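Local coordinates for putative translational inhibitor protein (PDB 5V4D) that is of unknown function but belongs to the Rid (YjgF-like) family, and probably deaminates reactive enamines or imines, at residues D43-E46 / K51-R54; K58-V63 / V120-I125. All coordinates share one frame; numbering follows the deposited sequence. Where two conformers were deposited one is given.

How the contacts relate
Both contacts rest on helix 49-66. Contact 1 lies wholly before contact 2 along the chain. In contact 1 the loop after strand 28-31 meets the first turns of the helix, at the protein surface. In contact 2 the middle of the same helix packs on strand 120-127, close to the centre of the chain. The two centres lie about 13 Å apart. They also touch directly, because Q52 and T53 of contact 1 pack against V120 of contact 2. One helix thus meets its preceding loop at one end and the mixed sheet further along, both within the one YjgF-like fold.

Contact 1: residues D43-E46 / K51-R54; sequences DLVE and KQTR
The side-chain amide of Q52 reaches from the first turns of helix 49-66 to the backbone of E46 in the loop before it. NE2 of Q52 donates to the carbonyl O of E46 at 3.0 Å, with an N-H...O angle of 147°. The donor stands above the carbonyl plane, 49° out of it, and so does not lie on a lone pair. The acceptor is slightly tilted from the amide plane of Q52. The other end of this amide is also satisfied, since OE1 of Q52 accepts from the backbone N of L119. Bonds at both ends fix the rotation of the amide. The Q52 chain is extended beyond CG, which carries the amide out from the helix to the loop.

A second polar link lies at the surface. NZ of K51 forms a salt bridge with OE1 of E46 at 3.0 Å, and its hydrogen bond is weak. OE2 of E46 is 3.3 Å from NZ of K51. Both chains are extended beyond CG, so their charged ends meet well out from the backbone. The backbone N of K51 is bonded to OD2 of D48.

The apolar part is small. CG2 of V45 touches CG of Q52 at 3.6 Å, and the two side chains run past each other in opposite directions. Separately, the L44 methyl CD2 packs beside the amide nitrogen NE2 of Q52, at 4.0 Å. L44, V45 and Q52 all rest on P36, and the V45 backbone is hydrogen-bonded to P36 as well.

This is surface packing of the loop between strand 28-31 and helix 49-66 against the first turns of that helix, in the alpha-beta fold of the YjgF-like family.

Contact 2: residues K58-V63 / V120-I125; sequences KNIDAV and VEIEVI
I60 points from helix 49-66 onto strand 120-127, and its CD1 methyl makes the contact. This methyl touches both I122 and V124 from the helix side, and the two partners lie on the same side of it. CD1 of I60 is 3.8 Å from CG2 of I122 and also 3.8 Å from CG1 of V124. The same CD1 of I60 lies 3.9 Å from CB of I122. With CG1 placed anti to the carbonyl carbon (chi1 -70°) and CD1 extended beyond it (chi2 165°), the side chain of I60 reaches the strand. The I60 chain lies roughly perpendicular to that of I122, while I60 and V124 meet at a slant. All three residues are buried, and the packing is purely apolar.

The polar interactions run within the helix, or from the strand to other parts of the protein. Within the helix, N of A62 bonds to O of K58 at 3.0 Å. On the strand, the backbone of I122 bonds to Q34 and that of V124 to A31. E123 points away from the helix and forms a salt bridge with K76 of the second subunit.

Strand 120-127 runs antiparallel to both of its neighbours, 28-31 and 74-81. Helix 49-66 covers one face of it, and I122 also packs on V56 one turn before I60.

Contact 1: residues D43-E46 / K51-R54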
loop_
_atom_site.group_PDB
_atom_site.type_symbol
_atom_site.label_atom_id
_atom_site.label_comp_id
_atom_site.label_asym_id
_atom_site.label_seq_id
_atom_site.Cartn_x
_atom_site.Cartn_y
_atom_site.Cartn_z
ATOM N N ASP A 43 24.163 -8.124 -4.224
ATOM C CA ASP A 43 24.430 -6.739 -4.581
ATOM C C ASP A 43 23.266 -6.095 -5.330
ATOM O O ASP A 43 22.616 -6.742 -6.163
ATOM C CB ASP A 43 25.663 -6.628 -5.486
ATOM C CG ASP A 43 26.958 -6.773 -4.742
ATOM O OD1 ASP A 43 26.947 -6.735 -3.492
ATOM O OD2 ASP A 43 27.972 -6.892 -5.455
ATOM N N LEU A 44 23.058 -4.789 -5.082
ATOM C CA LEU A 44 22.200 -3.990 -5.941
ATOM C C LEU A 44 22.828 -3.896 -7.323
ATOM O O LEU A 44 24.048 -3.720 -7.462
ATOM C CB LEU A 44 22.024 -2.580 -5.342
ATOM C CG LEU A 44 20.948 -1.718 -5.945
ATOM C CD1 LEU A 44 19.613 -2.183 -5.464
ATOM C CD2 LEU A 44 21.216 -0.244 -5.577
ATOM N N VAL A 45 21.997 -4.016 -8.352
ATOM C CA VAL A 45 22.536 -3.876 -9.688
ATOM C C VAL A 45 22.855 -2.407 -9.982
ATOM O O VAL A 45 22.632 -1.510 -9.150
ATOM C CB VAL A 45 21.592 -4.518 -10.729
ATOM C CG1 VAL A 45 21.274 -5.987 -10.348
ATOM C CG2 VAL A 45 20.300 -3.761 -10.884
ATOM N N GLU A 46 23.412 -2.163 -11.162
ATOM C CA GLU A 46 23.860 -0.830 -11.568
ATOM C C GLU A 46 22.755 0.219 -11.420
ATOM O O GLU A 46 21.555 -0.082 -11.545
ATOM C CB GLU A 46 24.310 -0.926 -13.028
ATOM C CG GLU A 46 24.596 0.360 -13.739
ATOM C CD GLU A 46 25.131 0.118 -15.127
ATOM O OE1 GLU A 46 24.518 0.657 -16.079
ATOM O OE2 GLU A 46 26.150 -0.619 -15.251
ATOM N N LYS A 51 17.827 -1.541 -16.088
ATOM C CA LYS A 51 18.407 -2.759 -15.504
ATOM C C LYS A 51 17.761 -3.083 -14.158
ATOM O O LYS A 51 17.494 -4.260 -13.849
ATOM C CB LYS A 51 19.917 -2.589 -15.357
ATOM C CG LYS A 51 20.632 -2.635 -16.700
ATOM C CD LYS A 51 22.100 -2.325 -16.531
ATOM C CE LYS A 51 22.822 -2.284 -17.891
ATOM N NZ LYS A 51 24.239 -1.895 -17.671
ATOM N N GLN A 52 17.458 -2.045 -13.366
ATOM C CA GLN A 52 16.886 -2.294 -12.043
ATOM C C GLN A 52 15.459 -2.796 -12.140
ATOM O O GLN A 52 15.067 -3.703 -11.387
ATOM C CB GLN A 52 16.963 -1.032 -11.162
ATOM C CG GLN A 52 18.399 -0.690 -10.777
ATOM C CD GLN A 52 18.497 0.258 -9.602
ATOM O OE1 GLN A 52 17.494 0.704 -9.051
ATOM N NE2 GLN A 52 19.731 0.538 -9.194
ATOM N N THR A 53 14.663 -2.249 -13.076
ATOM C CA THR A 53 13.306 -2.749 -13.270
ATOM C C THR A 53 13.318 -4.202 -13.699
ATOM O O THR A 53 12.529 -5.003 -13.192
ATOM C CB THR A 53 12.578 -1.898 -14.316
ATOM O OG1 THR A 53 12.502 -0.533 -13.874
ATOM C CG2 THR A 53 11.174 -2.406 -14.465
ATOM N N ARG A 54 14.237 -4.564 -14.601
ATOM C CA ARG A 54 14.344 -5.953 -15.030
ATOM C C ARG A 54 14.661 -6.861 -13.853
ATOM O O ARG A 54 14.028 -7.920 -13.696
ATOM C CB ARG A 54 15.418 -6.104 -16.104
ATOM C CG ARG A 54 15.074 -5.434 -17.392
ATOM C CD ARG A 54 16.128 -5.751 -18.445
ATOM N NE ARG A 54 15.850 -4.959 -19.638
ATOM C CZ ARG A 54 14.863 -5.202 -20.508
ATOM N NH1 ARG A 54 14.044 -6.228 -20.353
ATOM N NH2 ARG A 54 14.679 -4.394 -21.541
#

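Contact 2: residues K58-V63 / V120-I125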
loop_
_atom_site.group_PDB
_atom_site.type_symbol
_atom_site.label_atom_id
_atom_site.label_comp_id
_atom_site.label_asym_id
_atom_site.label_seq_id
_atom_site.Cartn_x
_atom_site.Cartn_y
_atom_site.Cartn_z
ATOM N N LYS A 58 12.268 -9.917 -12.333
ATOM C CA LYS A 58 12.765 -11.295 -12.227
ATOM C C LYS A 58 12.683 -11.805 -10.796
ATOM O O LYS A 58 12.388 -12.996 -10.571
ATOM C CB LYS A 58 14.218 -11.392 -12.738
ATOM C CG LYS A 58 14.366 -11.289 -14.272
ATOM C CD LYS A 58 13.682 -12.448 -15.008
ATOM C CE LYS A 58 14.277 -13.811 -14.656
ATOM N NZ LYS A 58 13.651 -14.983 -15.429
ATOM N N ASN A 59 12.964 -10.935 -9.816
ATOM C CA ASN A 59 12.865 -11.340 -8.414
ATOM C C ASN A 59 11.425 -11.667 -8.045
ATOM O O ASN A 59 11.160 -12.674 -7.374
ATOM C CB ASN A 59 13.411 -10.225 -7.496
ATOM C CG ASN A 59 14.908 -10.028 -7.647
ATOM O OD1 ASN A 59 15.581 -10.857 -8.241
ATOM N ND2 ASN A 59 15.436 -8.939 -7.085
ATOM N N ILE A 60 10.484 -10.844 -8.494
ATOM C CA ILE A 60 9.064 -11.146 -8.294
ATOM C C ILE A 60 8.702 -12.478 -8.931
ATOM O O ILE A 60 8.035 -13.301 -8.314
ATOM C CB ILE A 60 8.183 -10.018 -8.865
ATOM C CG1 ILE A 60 8.310 -8.753 -8.001
ATOM C CG2 ILE A 60 6.698 -10.492 -9.019
ATOM C CD1 ILE A 60 7.751 -7.457 -8.707
ATOM N N ASP A 61 9.127 -12.704 -10.170
ATOM C CA ASP A 61 8.789 -13.959 -10.830
ATOM C C ASP A 61 9.269 -15.154 -10.011
ATOM O O ASP A 61 8.550 -16.149 -9.874
ATOM C CB ASP A 61 9.393 -13.963 -12.237
ATOM C CG ASP A 61 8.712 -14.958 -13.130
ATOM O OD1 ASP A 61 7.566 -14.665 -13.510
ATOM O OD2 ASP A 61 9.345 -15.978 -13.497
ATOM N N ALA A 62 10.490 -15.081 -9.461
ATOM C CA ALA A 62 11.002 -16.195 -8.656
ATOM C C ALA A 62 10.104 -16.490 -7.455
ATOM O O ALA A 62 9.926 -17.666 -7.076
ATOM C CB ALA A 62 12.430 -15.900 -8.173
ATOM N N VAL A 63 9.586 -15.440 -6.808
ATOM C CA VAL A 63 8.714 -15.616 -5.660
ATOM C C VAL A 63 7.407 -16.271 -6.084
ATOM O O VAL A 63 6.954 -17.237 -5.462
ATOM C CB VAL A 63 8.476 -14.255 -4.988
ATOM C CG1 VAL A 63 7.363 -14.381 -3.912
ATOM C CG2 VAL A 63 9.788 -13.781 -4.417
ATOM N N VAL A 120 13.832 1.836 -7.665
ATOM C CA VAL A 120 12.476 1.345 -7.836
ATOM C C VAL A 120 12.304 0.160 -6.901
ATOM O O VAL A 120 13.239 -0.620 -6.692
ATOM C CB VAL A 120 12.193 0.991 -9.321
ATOM C CG1 VAL A 120 13.204 -0.048 -9.908
ATOM C CG2 VAL A 120 10.740 0.515 -9.514
ATOM N N GLU A 121 11.078 0.004 -6.376
ATOM C CA GLU A 121 10.658 -1.137 -5.564
ATOM C C GLU A 121 9.248 -1.491 -5.980
ATOM O O GLU A 121 8.415 -0.588 -6.100
ATOM C CB GLU A 121 10.711 -0.807 -4.059
ATOM C CG GLU A 121 10.360 -2.014 -3.185
ATOM C CD GLU A 121 10.390 -1.698 -1.700
ATOM O OE1 GLU A 121 9.603 -2.266 -0.908
ATOM O OE2 GLU A 121 11.142 -0.774 -1.323
ATOM N N ILE A 122 8.972 -2.767 -6.259
ATOM C CA ILE A 122 7.620 -3.125 -6.699
ATOM C C ILE A 122 7.070 -4.183 -5.759
ATOM O O ILE A 122 7.706 -5.224 -5.534
ATOM C CB ILE A 122 7.598 -3.616 -8.153
ATOM C CG1 ILE A 122 8.071 -2.466 -9.048
ATOM C CG2 ILE A 122 6.164 -4.018 -8.575
ATOM C CD1 ILE A 122 8.077 -2.867 -10.541
ATOM N N GLU A 123 5.864 -3.922 -5.245
ATOM C CA GLU A 123 5.139 -4.807 -4.347
ATOM C C GLU A 123 3.939 -5.378 -5.084
ATOM O O GLU A 123 3.256 -4.645 -5.808
ATOM C CB GLU A 123 4.695 -3.977 -3.140
ATOM C CG GLU A 123 3.816 -4.624 -2.162
ATOM C CD GLU A 123 3.400 -3.553 -1.132
ATOM O OE1 GLU A 123 4.205 -3.289 -0.261
ATOM O OE2 GLU A 123 2.332 -2.920 -1.276
ATOM N N VAL A 124 3.679 -6.683 -4.925
ATOM C CA VAL A 124 2.564 -7.326 -5.603
ATOM C C VAL A 124 1.750 -8.188 -4.652
ATOM O O VAL A 124 2.238 -8.667 -3.614
ATOM C CB VAL A 124 3.018 -8.200 -6.803
ATOM C CG1 VAL A 124 4.073 -7.490 -7.634
ATOM C CG2 VAL A 124 3.556 -9.572 -6.350
ATOM N N ILE A 125 0.470 -8.345 -4.982
ATOM C CA ILE A 125 -0.343 -9.412 -4.413
ATOM C C ILE A 125 -0.882 -10.236 -5.564
ATOM O O ILE A 125 -1.143 -9.727 -6.659
ATOM C CB ILE A 125 -1.499 -8.943 -3.510
ATOM C CG1 ILE A 125 -2.441 -8.016 -4.274
ATOM C CG2 ILE A 125 -0.946 -8.329 -2.217
ATOM C CD1 ILE A 125 -3.823 -7.917 -3.612
#